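PDB 3FOT: 15-O-acetyltransferase from Fusarium sporotrichioides, which transfers an acetyl group to the 15-hydroxyl of trichothecene intermediates on the biosynthetic route to the mycotoxin T-2 toxin. Local coordinates for residues A477-S482 and N490-D495; R278-K283 and E502-L507; A85-P90 and W222-K227; E91-V96 and I106-P111. All coordinates share one frame; numbering follows the deposited sequence.

Interactions 1 and 2 share one four-stranded sheet: the first joins its two central strands, and the second lays helix 500-516 on one face at its outer strand 277-283. Interaction 1 is buried and held mainly by backbone hydrogen bonds; interaction 2 is partly buried and purely apolar. Interactions 3 and 4, also partly buried, lie across the chain's centre from interaction 2. Interaction 4 lies within the loop that interaction 3 closes, meeting it where Glu225 OE2 bonds Tyr108 OH and Ser110 OG. Interaction 3 is ring and aliphatic packing between a helix end and a loop, interaction 4 a short antiparallel hairpin. About 17 Å separates the nearest atoms of the two groups.

Interaction 1. Residues A477-S482 and N490-D495; sequences AIRLDS and NIIYND
The flat groups here belong to the backbone: the N-H and C=O groups of Ala477, Arg479, Asn490 and Ile492 meet edge-on between the strands, with side chains above and below. Ile478 and Ile491 project from one face of the sheet; Ala477, Arg479, Asn490 and Ile492 project from the other. Ala477 and Ile492 form one antiparallel hydrogen-bonded pair, with Ala477 N to Ile492 O at 3.0 Å and Ile492 N to Ala477 O at 2.8 Å. Arg479 and Asn490 form the next, with Arg479 N to Asn490 O at 2.7 Å and the return bond from Asn490 N to Arg479 O. Between them sits the non-hydrogen-bonded pair Ile478-Ile491, where the Ile478 CA approaches Asn490 O at 3.3 Å in a CA-H...O contact.

On their face the two isoleucines lie side by side and point the same way, touching through Ile478 CG1 and Ile491 CG1 at 3.7 Å. Helix 500-516 covers them, Tyr506 against Ile478 and Val503 with Leu507 against Ile491. On the opposite face the Arg479 and Ile492 side chains cross obliquely. The unusual chi2 of Ile492, 106°, swings CD1 to within 3.4 Å of Arg479 CD, a tight aliphatic contact. The guanidinium ends in a salt bridge to Asp439 on strand 435-441, and a glycerol also bonds NH2.

In this buried strand pair the four backbone bonds thus satisfy the facing polar groups of the hairpin, the apolar isoleucine face is covered by the helix, and the charge of Arg479 is met by Asp439.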
loop_
_atom_site.group_PDB
_atom_site.type_symbol
_atom_site.label_atom_id
_atom_site.label_comp_id
_atom_site.label_asym_id
_atom_site.label_seq_id
_atom_site.Cartn_x
_atom_site.Cartn_y
_atom_site.Cartn_z
ATOM N N ALA A 477 6.206 2.398 10.884
ATOM C CA ALA A 477 5.643 1.462 9.923
ATOM C C ALA A 477 6.697 1.238 8.861
ATOM O O ALA A 477 7.020 2.166 8.111
ATOM C CB ALA A 477 4.376 2.055 9.294
ATOM N N ILE A 478 7.173 0.001 8.767
ATOM C CA ILE A 478 8.338 -0.331 7.971
ATOM C C ILE A 478 7.895 -1.146 6.789
ATOM O O ILE A 478 7.297 -2.212 6.957
ATOM C CB ILE A 478 9.401 -1.091 8.817
ATOM C CG1 ILE A 478 9.792 -0.242 10.035
ATOM C CG2 ILE A 478 10.628 -1.374 7.966
ATOM C CD1 ILE A 478 10.389 -1.030 11.160
ATOM N N ARG A 479 8.152 -0.625 5.585
ATOM C CA ARG A 479 7.686 -1.278 4.373
ATOM C C ARG A 479 8.887 -1.796 3.570
ATOM O O ARG A 479 9.918 -1.130 3.517
ATOM C CB ARG A 479 6.896 -0.297 3.506
ATOM C CG ARG A 479 5.859 0.569 4.263
ATOM C CD ARG A 479 4.957 1.292 3.247
ATOM N NE ARG A 479 4.024 0.368 2.607
ATOM C CZ ARG A 479 2.836 0.027 3.080
ATOM N NH1 ARG A 479 2.086 -0.827 2.391
ATOM N NH2 ARG A 479 2.387 0.534 4.223
ATOM N N LEU A 480 8.743 -2.963 2.955
ATOM C CA LEU A 480 9.784 -3.485 2.064
ATOM C C LEU A 480 9.199 -3.713 0.686
ATOM O O LEU A 480 8.161 -4.358 0.551
ATOM C CB LEU A 480 10.321 -4.828 2.589
ATOM C CG LEU A 480 11.416 -5.517 1.741
ATOM C CD1 LEU A 480 12.734 -4.789 1.859
ATOM C CD2 LEU A 480 11.557 -7.006 2.073
ATOM N N ASP A 481 9.858 -3.212 -0.349
ATOM C CA ASP A 481 9.528 -3.756 -1.665
ATOM C C ASP A 481 10.762 -3.904 -2.530
ATOM O O ASP A 481 11.885 -3.755 -2.036
ATOM C CB ASP A 481 8.370 -3.041 -2.352
ATOM C CG ASP A 481 8.600 -1.588 -2.530
ATOM O OD1 ASP A 481 9.765 -1.144 -2.399
ATOM O OD2 ASP A 481 7.581 -0.903 -2.840
ATOM N N SER A 482 10.552 -4.193 -3.800
ATOM C CA SER A 482 11.647 -4.465 -4.697
ATOM C C SER A 482 11.336 -3.919 -6.068
ATOM O O SER A 482 10.193 -3.987 -6.517
ATOM C CB SER A 482 11.861 -5.974 -4.819
ATOM O OG SER A 482 12.989 -6.216 -5.646
ATOM N N ASN A 490 11.459 1.398 3.591
ATOM C CA ASN A 490 10.909 2.711 3.926
ATOM C C ASN A 490 10.329 2.644 5.346
ATOM O O ASN A 490 9.637 1.672 5.659
ATOM C CB ASN A 490 9.798 3.026 2.923
ATOM C CG ASN A 490 9.429 4.511 2.859
ATOM O OD1 ASN A 490 9.737 5.302 3.753
ATOM N ND2 ASN A 490 8.745 4.885 1.780
ATOM N N ILE A 491 10.615 3.632 6.168
ATOM C CA ILE A 491 9.926 3.728 7.438
ATOM C C ILE A 491 9.097 4.995 7.402
ATOM O O ILE A 491 9.616 6.103 7.199
ATOM C CB ILE A 491 10.859 3.765 8.655
ATOM C CG1 ILE A 491 11.791 2.552 8.675
ATOM C CG2 ILE A 491 10.008 3.819 9.953
ATOM C CD1 ILE A 491 12.674 2.454 9.959
ATOM N N ILE A 492 7.793 4.823 7.576
ATOM C CA ILE A 492 6.914 5.973 7.671
ATOM C C ILE A 492 6.573 6.158 9.142
ATOM O O ILE A 492 6.379 5.179 9.877
ATOM C CB ILE A 492 5.639 5.811 6.832
ATOM C CG1 ILE A 492 5.977 5.463 5.386
ATOM C CG2 ILE A 492 4.832 7.083 6.822
ATOM C CD1 ILE A 492 5.709 4.054 5.066
ATOM N N TYR A 493 6.565 7.410 9.558
ATOM C CA TYR A 493 6.351 7.728 10.953
ATOM C C TYR A 493 5.668 9.060 11.007
ATOM O O TYR A 493 5.581 9.764 9.990
ATOM C CB TYR A 493 7.673 7.741 11.704
ATOM C CG TYR A 493 8.630 8.844 11.345
ATOM C CD1 TYR A 493 8.803 9.933 12.195
ATOM C CD2 TYR A 493 9.391 8.795 10.167
ATOM C CE1 TYR A 493 9.682 10.937 11.886
ATOM C CE2 TYR A 493 10.283 9.794 9.861
ATOM C CZ TYR A 493 10.425 10.861 10.729
ATOM O OH TYR A 493 11.305 11.880 10.430
ATOM N N ASN A 494 5.140 9.392 12.173
ATOM C CA ASN A 494 4.594 10.713 12.368
ATOM C C ASN A 494 5.612 11.544 13.128
ATOM O O ASN A 494 6.120 11.095 14.155
ATOM C CB ASN A 494 3.281 10.625 13.121
ATOM C CG ASN A 494 2.519 11.906 13.043
ATOM O OD1 ASN A 494 2.764 12.819 13.829
ATOM N ND2 ASN A 494 1.647 12.018 12.040
ATOM N N ASP A 495 5.905 12.753 12.638
ATOM C CA ASP A 495 7.005 13.536 13.215
ATOM C C ASP A 495 6.731 14.204 14.560
ATOM O O ASP A 495 7.629 14.847 15.115
ATOM C CB ASP A 495 7.649 14.504 12.214
ATOM C CG ASP A 495 6.779 15.707 11.886
ATOM O OD1 ASP A 495 5.705 15.892 12.485
ATOM O OD2 ASP A 495 7.190 16.504 11.009
#

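Interaction 2. Residues R278-K283 and E502-L507; sequences RCVIHK and EVQKYL
Val280 carries the apolar packing, splitting its two methyls between three residues of the helix. CG1 stands anti to the backbone N (chi1 178°) and meets Leu507 CD2 at 3.6 Å. It also touches the aliphatic part of Gln504, with Val280 CG1 to Gln504 CG at 3.7 Å; the two side chains cross at about a right angle. The other methyl, Val280 CG2, reaches Val503 CG1 at 4.0 Å. Against both Val503 and Leu507 the valine slides past in the opposite direction, so that strand and helix side chains interleave. Further along the strand, His282 contributes its CB, 3.8 Å from the same Leu507 CD2.

No hydrogen bond passes between the segments. Val280 and His282 use their backbone groups on strand 486-494, pairing with Ile491 and Leu489. The helix bonds within itself, as from Leu507 N to Val503 O.

The short axes are 9.0 Å apart at closest approach and run in roughly the same direction, 29° from parallel. The apolar sheet face that Val280 shares with Ile491 is turned to helix 500-516: this is alpha/beta layer packing of a helix on a mixed sheet.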
loop_
_atom_site.group_PDB
_atom_site.type_symbol
_atom_site.label_atom_id
_atom_site.label_comp_id
_atom_site.label_asym_id
_atom_site.label_seq_id
_atom_site.Cartn_x
_atom_site.Cartn_y
_atom_site.Cartn_z
ATOM N N ARG A 278 5.928 11.452 7.876
ATOM C CA ARG A 278 7.225 11.611 7.264
ATOM C C ARG A 278 7.754 10.253 6.879
ATOM O O ARG A 278 7.226 9.232 7.311
ATOM C CB ARG A 278 8.220 12.291 8.199
ATOM C CG ARG A 278 7.836 13.688 8.656
ATOM C CD ARG A 278 7.718 14.674 7.505
ATOM N NE ARG A 278 7.552 16.041 7.990
ATOM C CZ ARG A 278 7.457 17.117 7.206
ATOM N NH1 ARG A 278 7.499 17.000 5.888
ATOM N NH2 ARG A 278 7.323 18.322 7.746
ATOM N N CYS A 279 8.789 10.234 6.060
ATOM C CA CYS A 279 9.341 8.991 5.534
ATOM C C CYS A 279 10.877 8.997 5.563
ATOM O O CYS A 279 11.465 10.016 5.267
ATOM C CB CYS A 279 8.834 8.813 4.099
ATOM S SG CYS A 279 9.124 7.205 3.380
ATOM N N VAL A 280 11.503 7.863 5.878
ATOM C CA VAL A 280 12.945 7.699 5.726
ATOM C C VAL A 280 13.123 6.471 4.855
ATOM O O VAL A 280 12.532 5.432 5.129
ATOM C CB VAL A 280 13.673 7.515 7.078
ATOM C CG1 VAL A 280 15.167 7.292 6.829
ATOM C CG2 VAL A 280 13.482 8.738 7.949
ATOM N N ILE A 281 13.920 6.596 3.791
ATOM C CA ILE A 281 14.068 5.522 2.800
ATOM C C ILE A 281 15.523 5.050 2.718
ATOM O O ILE A 281 16.448 5.861 2.714
ATOM C CB ILE A 281 13.639 6.024 1.389
ATOM C CG1 ILE A 281 12.138 6.337 1.345
ATOM C CG2 ILE A 281 14.019 5.008 0.333
ATOM C CD1 ILE A 281 11.669 7.042 0.089
ATOM N N HIS A 282 15.730 3.739 2.652
ATOM C CA HIS A 282 17.062 3.196 2.379
ATOM C C HIS A 282 16.917 2.233 1.225
ATOM O O HIS A 282 16.264 1.213 1.351
ATOM C CB HIS A 282 17.654 2.462 3.577
ATOM C CG HIS A 282 19.063 2.026 3.352
ATOM N ND1 HIS A 282 19.384 0.907 2.616
ATOM C CD2 HIS A 282 20.239 2.596 3.707
ATOM C CE1 HIS A 282 20.700 0.796 2.535
ATOM N NE2 HIS A 282 21.243 1.801 3.198
ATOM N N LYS A 283 17.515 2.593 0.098
ATOM C CA LYS A 283 17.539 1.736 -1.062
ATOM C C LYS A 283 18.797 0.879 -1.010
ATOM O O LYS A 283 19.916 1.403 -1.056
ATOM C CB LYS A 283 17.539 2.592 -2.328
ATOM C CG LYS A 283 16.227 3.274 -2.612
ATOM N N GLU A 502 16.352 9.596 15.014
ATOM C CA GLU A 502 16.149 8.285 15.652
ATOM C C GLU A 502 15.603 7.214 14.680
ATOM O O GLU A 502 15.976 6.035 14.784
ATOM C CB GLU A 502 15.339 8.389 16.959
ATOM C CG GLU A 502 13.899 8.756 16.790
ATOM C CD GLU A 502 13.211 8.963 18.129
ATOM O OE1 GLU A 502 12.579 10.016 18.309
ATOM O OE2 GLU A 502 13.349 8.074 19.007
ATOM N N VAL A 503 14.770 7.634 13.723
ATOM C CA VAL A 503 14.212 6.710 12.730
ATOM C C VAL A 503 15.312 6.244 11.782
ATOM O O VAL A 503 15.388 5.057 11.429
ATOM C CB VAL A 503 13.069 7.338 11.898
ATOM C CG1 VAL A 503 12.528 6.298 10.924
ATOM C CG2 VAL A 503 11.933 7.797 12.813
ATOM N N GLN A 504 16.141 7.194 11.356
ATOM C CA GLN A 504 17.305 6.890 10.531
ATOM C C GLN A 504 18.233 5.908 11.248
ATOM O O GLN A 504 18.709 4.972 10.637
ATOM C CB GLN A 504 18.084 8.167 10.177
ATOM C CG GLN A 504 17.373 9.104 9.220
ATOM C CD GLN A 504 18.113 10.426 9.015
ATOM O OE1 GLN A 504 18.715 10.976 9.942
ATOM N NE2 GLN A 504 18.047 10.951 7.795
ATOM N N LYS A 505 18.477 6.137 12.537
ATOM C CA LYS A 505 19.361 5.276 13.338
ATOM C C LYS A 505 18.784 3.862 13.374
ATOM O O LYS A 505 19.490 2.871 13.150
ATOM C CB LYS A 505 19.518 5.841 14.760
ATOM C CG LYS A 505 20.417 4.998 15.658
ATOM N N TYR A 506 17.484 3.785 13.619
ATOM C CA TYR A 506 16.790 2.499 13.657
ATOM C C TYR A 506 16.820 1.826 12.277
ATOM O O TYR A 506 17.145 0.655 12.167
ATOM C CB TYR A 506 15.354 2.679 14.165
ATOM C CG TYR A 506 14.627 1.361 14.404
ATOM C CD1 TYR A 506 15.031 0.499 15.421
ATOM C CD2 TYR A 506 13.533 0.990 13.619
ATOM C CE1 TYR A 506 14.374 -0.714 15.653
ATOM C CE2 TYR A 506 12.868 -0.218 13.834
ATOM C CZ TYR A 506 13.307 -1.069 14.852
ATOM O OH TYR A 506 12.685 -2.266 15.085
ATOM N N LEU A 507 16.495 2.569 11.215
ATOM C CA LEU A 507 16.532 1.991 9.853
ATOM C C LEU A 507 17.918 1.424 9.520
ATOM O O LEU A 507 18.052 0.310 8.977
ATOM C CB LEU A 507 16.138 3.059 8.817
ATOM C CG LEU A 507 16.093 2.571 7.356
ATOM C CD1 LEU A 507 15.248 1.274 7.166
ATOM C CD2 LEU A 507 15.573 3.716 6.473
#

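Interaction 3. Residues A85-P90 and W222-K227; sequences ARFEHP and WGQEIK
Phe87 is the hub, its ring lying with one face toward Glu225 and its edge toward Trp222 and Gln224. Glu225 CB sits over that face, 4.1 Å from the ring centroid, in a CH-pi contact, and it also comes within 3.4 Å of the Phe87 O. At the rim, Gln224 CB is 3.8 Å from Phe87 CZ, and Trp222 CZ3 is 4.2 Å from Phe87 CD1, near the plane of the phenyl ring. The Phe87 CG is anti to its backbone N (chi1 -165°), which puts CG on the loop side.

Arg86, one residue earlier, crosses the Trp222 side chain at about a right angle. Its CG touches Trp222 CZ3 at 4.0 Å, while the guanidinium, its plane 60° from that of the indole, is far enough away that any cation-pi attraction is weak. Trp120 makes a further cation-pi contact with it. Pro90 closes the other end: its CG approaches Glu225 O at 3.2 Å and also lies against the Glu225 CG.

Glu225 has its CG in the crowded position between N and carbonyl carbon (chi1 82°), and the chain bends again at chi2. There its OE1 takes a bond from Gly223 N at 2.6 Å through the syn lone pair, inside the type I turn that runs from Gly223 to Ile226.

Its OE2 is hydrogen-bonded to Tyr108 OH and Ser110 OG, and Arg86 NE also bonds Tyr108 OH. The contact therefore wraps apolar rings and methylenes beside a carboxylate gripped on both oxygens, and the nearby guanidinium would probably stabilise its negative charge.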
loop_
_atom_site.group_PDB
_atom_site.type_symbol
_atom_site.label_atom_id
_atom_site.label_comp_id
_atom_site.label_asym_id
_atom_site.label_seq_id
_atom_site.Cartn_x
_atom_site.Cartn_y
_atom_site.Cartn_z
ATOM N N ALA A 85 -8.849 3.427 -18.258
ATOM C CA ALA A 85 -8.618 2.700 -17.017
ATOM C C ALA A 85 -9.882 2.692 -16.155
ATOM O O ALA A 85 -10.162 1.702 -15.479
ATOM C CB ALA A 85 -7.455 3.291 -16.263
ATOM N N ARG A 86 -10.643 3.782 -16.204
ATOM C CA ARG A 86 -11.900 3.894 -15.462
ATOM C C ARG A 86 -12.871 2.843 -15.975
ATOM O O ARG A 86 -13.577 2.210 -15.192
ATOM C CB ARG A 86 -12.526 5.290 -15.601
ATOM C CG ARG A 86 -13.887 5.366 -14.844
ATOM C CD ARG A 86 -14.426 6.754 -14.762
ATOM N NE ARG A 86 -15.724 6.800 -14.089
ATOM C CZ ARG A 86 -16.283 7.900 -13.595
ATOM N NH1 ARG A 86 -15.659 9.077 -13.654
ATOM N NH2 ARG A 86 -17.488 7.818 -13.011
ATOM N N PHE A 87 -12.889 2.656 -17.296
ATOM C CA PHE A 87 -13.695 1.600 -17.896
ATOM C C PHE A 87 -13.295 0.203 -17.438
ATOM O O PHE A 87 -14.147 -0.589 -17.058
ATOM C CB PHE A 87 -13.706 1.681 -19.425
ATOM C CG PHE A 87 -14.790 0.859 -20.033
ATOM C CD1 PHE A 87 -16.070 1.395 -20.172
ATOM C CD2 PHE A 87 -14.559 -0.473 -20.392
ATOM C CE1 PHE A 87 -17.111 0.616 -20.708
ATOM C CE2 PHE A 87 -15.606 -1.260 -20.921
ATOM C CZ PHE A 87 -16.868 -0.692 -21.077
ATOM N N GLU A 88 -11.991 -0.082 -17.427
ATOM C CA GLU A 88 -11.492 -1.371 -16.967
ATOM C C GLU A 88 -11.697 -1.590 -15.465
ATOM O O GLU A 88 -12.064 -2.701 -15.034
ATOM C CB GLU A 88 -10.001 -1.479 -17.258
ATOM C CG GLU A 88 -9.634 -1.514 -18.746
ATOM C CD GLU A 88 -8.190 -1.966 -18.963
ATOM O OE1 GLU A 88 -7.479 -2.258 -17.972
ATOM O OE2 GLU A 88 -7.773 -2.082 -20.134
ATOM N N HIS A 89 -11.417 -0.548 -14.684
ATOM C CA HIS A 89 -11.347 -0.634 -13.217
ATOM C C HIS A 89 -11.922 0.629 -12.574
ATOM O O HIS A 89 -11.199 1.550 -12.205
ATOM C CB HIS A 89 -9.915 -0.940 -12.766
ATOM C CG HIS A 89 -9.395 -2.209 -13.361
ATOM N ND1 HIS A 89 -9.984 -3.428 -13.108
ATOM C CD2 HIS A 89 -8.406 -2.444 -14.251
ATOM C CE1 HIS A 89 -9.357 -4.368 -13.791
ATOM N NE2 HIS A 89 -8.395 -3.796 -14.492
ATOM N N PRO A 90 -13.253 0.678 -12.470
ATOM C CA PRO A 90 -13.912 1.906 -11.988
ATOM C C PRO A 90 -13.693 2.285 -10.523
ATOM O O PRO A 90 -14.212 3.325 -10.093
ATOM C CB PRO A 90 -15.409 1.675 -12.269
ATOM C CG PRO A 90 -15.516 0.295 -12.898
ATOM C CD PRO A 90 -14.189 -0.389 -12.873
ATOM N N TRP A 222 -20.389 4.494 -21.535
ATOM C CA TRP A 222 -20.488 4.618 -20.079
ATOM C C TRP A 222 -21.755 3.960 -19.558
ATOM O O TRP A 222 -22.819 4.061 -20.173
ATOM C CB TRP A 222 -20.405 6.076 -19.641
ATOM C CG TRP A 222 -19.056 6.668 -19.946
ATOM C CD1 TRP A 222 -18.790 7.684 -20.817
ATOM C CD2 TRP A 222 -17.786 6.239 -19.426
ATOM N NE1 TRP A 222 -17.436 7.935 -20.856
ATOM C CE2 TRP A 222 -16.799 7.073 -20.001
ATOM C CE3 TRP A 222 -17.394 5.273 -18.483
ATOM C CZ2 TRP A 222 -15.446 6.940 -19.702
ATOM C CZ3 TRP A 222 -16.041 5.134 -18.190
ATOM C CH2 TRP A 222 -15.087 5.971 -18.788
ATOM N N GLY A 223 -21.622 3.273 -18.428
ATOM C CA GLY A 223 -22.650 2.358 -17.946
ATOM C C GLY A 223 -22.167 0.934 -18.031
ATOM O O GLY A 223 -22.342 0.149 -17.087
ATOM N N GLN A 224 -21.507 0.598 -19.137
ATOM C CA GLN A 224 -20.987 -0.748 -19.328
ATOM C C GLN A 224 -19.818 -1.148 -18.428
ATOM O O GLN A 224 -19.470 -2.317 -18.381
ATOM C CB GLN A 224 -20.598 -1.000 -20.786
ATOM C CG GLN A 224 -21.732 -0.749 -21.755
ATOM C CD GLN A 224 -21.369 -1.167 -23.150
ATOM O OE1 GLN A 224 -20.204 -1.479 -23.433
ATOM N NE2 GLN A 224 -22.357 -1.176 -24.045
ATOM N N GLU A 225 -19.254 -0.189 -17.703
ATOM C CA GLU A 225 -18.128 -0.463 -16.792
ATOM C C GLU A 225 -18.585 -0.849 -15.381
ATOM O O GLU A 225 -17.781 -1.285 -14.580
ATOM C CB GLU A 225 -17.200 0.756 -16.698
ATOM C CG GLU A 225 -17.663 1.845 -15.735
ATOM C CD GLU A 225 -18.784 2.747 -16.299
ATOM O OE1 GLU A 225 -19.347 2.432 -17.372
ATOM O OE2 GLU A 225 -19.086 3.790 -15.679
ATOM N N ILE A 226 -19.863 -0.686 -15.069
ATOM C CA ILE A 226 -20.364 -1.038 -13.728
ATOM C C ILE A 226 -20.040 -2.492 -13.395
ATOM O O ILE A 226 -19.580 -2.796 -12.291
ATOM C CB ILE A 226 -21.867 -0.690 -13.580
ATOM C CG1 ILE A 226 -22.028 0.834 -13.574
ATOM C CG2 ILE A 226 -22.467 -1.300 -12.303
ATOM C CD1 ILE A 226 -23.432 1.294 -13.761
ATOM N N LYS A 227 -20.222 -3.385 -14.371
ATOM C CA LYS A 227 -19.916 -4.796 -14.166
ATOM C C LYS A 227 -18.410 -5.069 -13.972
ATOM O O LYS A 227 -18.029 -6.197 -13.628
ATOM C CB LYS A 227 -20.443 -5.631 -15.329
ATOM C CG LYS A 227 -19.805 -5.284 -16.680
ATOM C CD LYS A 227 -20.432 -6.129 -17.807
ATOM C CE LYS A 227 -19.870 -5.726 -19.161
ATOM N NZ LYS A 227 -20.473 -4.443 -19.642
#

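Interaction 4. Residues E91-V96 and I106-P111; sequences ECACTV and ITYESP
Tyr108 meets the 91-96 segment from CB to its ring. CB packs on Cys94 SG at 3.9 Å, and CG, anti to the backbone N (chi1 -179°), carries the ring onward. CD1 is the next atom to meet the cysteine, 4.1 Å from its SG; the sulfur lies oblique to the ring, 5.2 Å from the centroid, as a Cys sulfur-aromatic contact. CE1 then reaches Ala93 CB at 4.0 Å, the methyl sitting at the ring edge, near its plane. The tip, OH, lies beyond the hairpin, between Glu225 and Arg86, and Pro90 also touches the side chain.

Cys94 also turns its CB to the Ile106 CG2, and its CA approaches Thr107 O in a CA-H...O contact. Beyond it the strands pair in antiparallel fashion. Thr95 and Thr107 form a hydrogen-bonded pair: Thr95 N to Thr107 O at 2.9 Å and Thr107 N to Thr95 O at the same length, the latter with an N-H...O angle of 173°. On one face Thr95 OG1 leans against Thr107 CB at 3.7 Å. At the other end, where the segments diverge, a water bridges them, accepting from Glu109 N and donating to Ala93 O at 2.7 Å.

Strand 28-32 pairs with the other edge of strand 105-109, and 95-97 is an outermost strand of the same sheet within this chain. Just one hydrogen-bonded pair plus a water thus ties the two segments; sulfur and methyl packing on Tyr108 extends the contact to Cys94 and Ala93, ahead of Thr95, while its hydroxyl links the hairpin to both an acidic and a basic side chain.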
loop_
_atom_site.group_PDB
_atom_site.type_symbol
_atom_site.label_atom_id
_atom_site.label_comp_id
_atom_site.label_asym_id
_atom_site.label_seq_id
_atom_site.Cartn_x
_atom_site.Cartn_y
_atom_site.Cartn_z
ATOM N N GLU A 91 -12.913 1.504 -9.776
ATOM C CA GLU A 91 -12.517 1.897 -8.444
ATOM C C GLU A 91 -11.881 3.288 -8.438
ATOM O O GLU A 91 -11.986 3.999 -7.458
ATOM C CB GLU A 91 -11.502 0.903 -7.885
ATOM C CG GLU A 91 -12.146 -0.391 -7.385
ATOM C CD GLU A 91 -12.482 -1.390 -8.462
ATOM O OE1 GLU A 91 -12.100 -1.225 -9.653
ATOM O OE2 GLU A 91 -13.121 -2.381 -8.087
ATOM N N CYS A 92 -11.230 3.656 -9.545
ATOM C CA CYS A 92 -10.545 4.954 -9.665
ATOM C C CYS A 92 -11.487 6.178 -9.629
ATOM O O CYS A 92 -11.012 7.321 -9.510
ATOM C CB CYS A 92 -9.682 4.978 -10.933
ATOM S SG CYS A 92 -10.673 4.938 -12.452
ATOM N N ALA A 93 -12.810 5.949 -9.722
ATOM C CA ALA A 93 -13.769 7.048 -9.550
ATOM C C ALA A 93 -14.870 6.810 -8.519
ATOM O O ALA A 93 -15.887 7.534 -8.513
ATOM C CB ALA A 93 -14.393 7.421 -10.906
ATOM N N CYS A 94 -14.685 5.814 -7.654
ATOM C CA CYS A 94 -15.608 5.639 -6.537
ATOM C C CYS A 94 -15.446 6.829 -5.581
ATOM O O CYS A 94 -14.391 7.484 -5.556
ATOM C CB CYS A 94 -15.368 4.308 -5.807
ATOM S SG CYS A 94 -15.769 2.844 -6.778
ATOM N N THR A 95 -16.505 7.113 -4.819
ATOM C CA THR A 95 -16.512 8.209 -3.874
ATOM C C THR A 95 -16.955 7.674 -2.508
ATOM O O THR A 95 -17.495 6.577 -2.411
ATOM C CB THR A 95 -17.493 9.308 -4.337
ATOM O OG1 THR A 95 -18.793 8.733 -4.557
ATOM C CG2 THR A 95 -17.001 9.949 -5.633
ATOM N N VAL A 96 -16.754 8.474 -1.472
ATOM C CA VAL A 96 -17.037 8.030 -0.132
ATOM C C VAL A 96 -18.054 8.939 0.524
ATOM O O VAL A 96 -18.043 10.164 0.313
ATOM C CB VAL A 96 -15.757 7.988 0.736
ATOM C CG1 VAL A 96 -15.135 9.365 0.912
ATOM C CG2 VAL A 96 -16.068 7.383 2.115
ATOM N N ILE A 106 -19.267 3.235 0.097
ATOM C CA ILE A 106 -18.559 3.423 -1.170
ATOM C C ILE A 106 -19.576 3.496 -2.299
ATOM O O ILE A 106 -20.399 2.584 -2.474
ATOM C CB ILE A 106 -17.577 2.249 -1.461
ATOM C CG1 ILE A 106 -16.445 2.258 -0.420
ATOM C CG2 ILE A 106 -17.047 2.308 -2.919
ATOM C CD1 ILE A 106 -15.540 1.025 -0.404
ATOM N N THR A 107 -19.502 4.565 -3.083
ATOM C CA THR A 107 -20.466 4.734 -4.178
ATOM C C THR A 107 -19.736 4.775 -5.524
ATOM O O THR A 107 -18.650 5.352 -5.615
ATOM C CB THR A 107 -21.284 6.017 -3.960
ATOM O OG1 THR A 107 -22.081 5.871 -2.775
ATOM C CG2 THR A 107 -22.201 6.301 -5.145
ATOM N N TYR A 108 -20.328 4.156 -6.547
ATOM C CA TYR A 108 -19.872 4.358 -7.914
ATOM C C TYR A 108 -21.037 4.821 -8.796
ATOM O O TYR A 108 -22.126 4.227 -8.751
ATOM C CB TYR A 108 -19.234 3.098 -8.534
ATOM C CG TYR A 108 -18.772 3.422 -9.938
ATOM C CD1 TYR A 108 -17.620 4.191 -10.132
ATOM C CD2 TYR A 108 -19.538 3.053 -11.058
ATOM C CE1 TYR A 108 -17.210 4.578 -11.402
ATOM C CE2 TYR A 108 -19.134 3.427 -12.353
ATOM C CZ TYR A 108 -17.966 4.190 -12.504
ATOM O OH TYR A 108 -17.556 4.573 -13.757
ATOM N N GLU A 109 -20.800 5.852 -9.600
ATOM C CA GLU A 109 -21.801 6.293 -10.581
ATOM C C GLU A 109 -21.145 6.454 -11.957
ATOM O O GLU A 109 -20.103 7.099 -12.091
ATOM C CB GLU A 109 -22.468 7.594 -10.124
ATOM C CG GLU A 109 -23.505 8.163 -11.104
ATOM C CD GLU A 109 -24.074 9.503 -10.660
ATOM O OE1 GLU A 109 -23.428 10.237 -9.873
ATOM O OE2 GLU A 109 -25.189 9.828 -11.112
ATOM N N SER A 110 -21.743 5.838 -12.970
ATOM C CA SER A 110 -21.274 6.053 -14.354
ATOM C C SER A 110 -21.354 7.524 -14.734
ATOM O O SER A 110 -22.265 8.224 -14.287
ATOM C CB SER A 110 -22.129 5.274 -15.331
ATOM O OG SER A 110 -21.787 3.939 -15.337
ATOM N N PRO A 111 -20.410 8.006 -15.567
ATOM C CA PRO A 111 -20.513 9.387 -16.052
ATOM C C PRO A 111 -21.844 9.615 -16.775
ATOM O O PRO A 111 -22.304 8.747 -17.520
ATOM C CB PRO A 111 -19.338 9.509 -17.038
ATOM C CG PRO A 111 -18.333 8.481 -16.525
ATOM C CD PRO A 111 -19.184 7.335 -16.057
HETATM O O HOH W 1 -18.544 7.695 -9.121
#